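Local coordinates for hypothetical protein, similar to alpha-acetolactate decarboxylase (Staphylococcus aureus subsp. aureus, PDB 1XV2) that probably decarboxylates alpha-acetolactate to acetoin, as a zinc-binding member of the alpha-acetolactate decarboxylase family, at the interface of chains A and B. Sequence-based numbering; all coordinates share one arbitrary frame. Chains: chain A/B, hypothetical protein, similar to alpha-acetolactate decarboxylase.

The interface of chains A and B. Residues chain A 13, 170, 210, 212; chain B 110, 112, 167, 208.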
loop_
_atom_site.group_PDB
_atom_site.type_symbol
_atom_site.label_atom_id
_atom_site.label_comp_id
_atom_site.label_asym_id
_atom_site.label_seq_id
_atom_site.Cartn_x
_atom_site.Cartn_y
_atom_site.Cartn_z
ATOM N N THR A 13 0.604 3.349 8.896
ATOM C CA THR A 13 -0.697 3.189 8.254
ATOM C C THR A 13 -1.847 3.481 9.214
ATOM O O THR A 13 -1.667 3.498 10.430
ATOM C CB THR A 13 -0.868 1.760 7.703
ATOM O OG1 THR A 13 -0.816 0.825 8.785
ATOM C CG2 THR A 13 0.242 1.428 6.720
ATOM N N VAL A 170 -4.864 0.759 4.754
ATOM C CA VAL A 170 -3.506 1.286 4.645
ATOM C C VAL A 170 -3.694 2.790 4.796
ATOM O O VAL A 170 -2.937 3.473 5.486
ATOM C CB VAL A 170 -2.892 0.969 3.261
ATOM C CG1 VAL A 170 -1.514 1.615 3.128
ATOM C CG2 VAL A 170 -2.784 -0.531 3.085
ATOM N N GLN A 210 5.086 4.002 0.695
ATOM C CA GLN A 210 4.786 3.610 2.074
ATOM C C GLN A 210 6.053 3.312 2.870
ATOM O O GLN A 210 6.837 2.441 2.497
ATOM C CB GLN A 210 3.878 2.375 2.085
ATOM C CG GLN A 210 3.558 1.845 3.478
ATOM C CD GLN A 210 2.694 2.796 4.284
ATOM O OE1 GLN A 210 1.514 2.984 3.983
ATOM N NE2 GLN A 210 3.277 3.405 5.310
ATOM N N PHE A 212 7.855 2.256 6.593
ATOM C CA PHE A 212 7.619 1.513 7.825
ATOM C C PHE A 212 8.716 1.781 8.858
ATOM O O PHE A 212 9.886 1.913 8.507
ATOM C CB PHE A 212 7.592 0.008 7.528
ATOM C CG PHE A 212 6.498 -0.418 6.584
ATOM C CD1 PHE A 212 5.323 -0.986 7.072
ATOM C CD2 PHE A 212 6.649 -0.266 5.208
ATOM C CE1 PHE A 212 4.312 -1.400 6.203
ATOM C CE2 PHE A 212 5.642 -0.677 4.327
ATOM C CZ PHE A 212 4.472 -1.245 4.827
ATOM N N ASN B 110 5.093 -7.922 10.225
ATOM C CA ASN B 110 4.317 -6.708 9.977
ATOM C C ASN B 110 4.952 -5.873 8.863
ATOM O O ASN B 110 4.494 -4.774 8.549
ATOM C CB ASN B 110 4.203 -5.882 11.264
ATOM C CG ASN B 110 3.615 -6.685 12.415
ATOM O OD1 ASN B 110 2.653 -7.430 12.234
ATOM N ND2 ASN B 110 4.188 -6.533 13.605
ATOM N N PHE B 112 7.007 -6.016 4.790
ATOM C CA PHE B 112 7.101 -6.739 3.531
ATOM C C PHE B 112 8.526 -7.285 3.568
ATOM O O PHE B 112 9.403 -6.682 4.192
ATOM C CB PHE B 112 7.013 -5.790 2.337
ATOM C CG PHE B 112 5.620 -5.405 1.949
ATOM C CD1 PHE B 112 4.883 -6.205 1.084
ATOM C CD2 PHE B 112 5.061 -4.213 2.405
ATOM C CE1 PHE B 112 3.613 -5.820 0.675
ATOM C CE2 PHE B 112 3.786 -3.820 1.999
ATOM C CZ PHE B 112 3.065 -4.624 1.132
ATOM N N PHE B 167 -1.864 -5.434 4.292
ATOM C CA PHE B 167 -1.697 -5.221 2.862
ATOM C C PHE B 167 -2.253 -6.352 1.991
ATOM O O PHE B 167 -2.043 -6.370 0.780
ATOM C CB PHE B 167 -0.219 -4.974 2.549
ATOM C CG PHE B 167 0.266 -3.613 2.974
ATOM C CD1 PHE B 167 0.392 -2.584 2.049
ATOM C CD2 PHE B 167 0.560 -3.351 4.309
ATOM C CE1 PHE B 167 0.802 -1.308 2.447
ATOM C CE2 PHE B 167 0.971 -2.080 4.717
ATOM C CZ PHE B 167 1.090 -1.060 3.785
ATOM N N PHE B 208 7.790 0.579 0.732
ATOM C CA PHE B 208 6.961 -0.099 -0.260
ATOM C C PHE B 208 6.563 0.935 -1.313
ATOM O O PHE B 208 5.772 1.835 -1.044
ATOM C CB PHE B 208 5.718 -0.690 0.412
ATOM C CG PHE B 208 4.762 -1.357 -0.541
ATOM C CD1 PHE B 208 5.149 -2.471 -1.276
ATOM C CD2 PHE B 208 3.468 -0.869 -0.698
ATOM C CE1 PHE B 208 4.263 -3.089 -2.155
ATOM C CE2 PHE B 208 2.575 -1.481 -1.574
ATOM C CZ PHE B 208 2.974 -2.593 -2.304
#
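Strand 207-211 of each subunit of this alpha-acetolactate decarboxylase relative pairs with its twin across a two-fold axis, and A:Gln210 and B:Phe208 form an antiparallel bridge that joins the chains edge to edge in the deposited dimer, which may be the working assembly, though the structure alone does not show this. The B:Phe208 amide N reaches the carbonyl O of A:Gln210 at 2.7 Å, in the carbonyl plane. The A:Gln210 N gives the return bond to B:Phe208 O at 2.9 Å, tilted from the carbonyl plane of B:Phe208 by 26°. Both bonds are nearly straight, and because they use backbone groups they leave the side chains to pack.

Beside the bridge, B:Phe167, from the 3-10 helix 165-167, pushes its ring into chain A. Its CZ meets CZ of A:Phe212 at 3.5 Å; the two side chains approach from opposite directions, with B:Phe167 CE2 in the plane of the A:Phe212 ring at its edge. One face of B:Phe167 receives the methyl CG2 of A:Val170 in a CH-pi contact, 3.9 Å from the ring centroid. The branched valine suits this place: CG1, anti to the backbone N (chi1 176°), also touches the ring, 3.8 Å from B:Phe167 CZ. On the opposite face lies CE2 of B:Phe112, a neighbour from the same chain, toward the rim, so the ring is sandwiched and its tilt is probably restricted.

The aliphatic stem of A:Gln210 can pack on the ring: CG, placed by chi1 (177°), lies 3.8 Å from B:Phe167 CZ, and the bend at chi2 then turns the terminal amide nearly perpendicular to the ring. A:Thr13 turns its methyl CG2, its apolar branch, toward the same CZ, 3.9 Å away. A:Phe212 works through the rim of its ring: CZ meets the edge of B:Phe112, while CE2 lies 3.9 Å from CB of B:Phe208. The B:Phe208 ring itself turns back into chain B, where CZ of B:Phe112 sits over its centre.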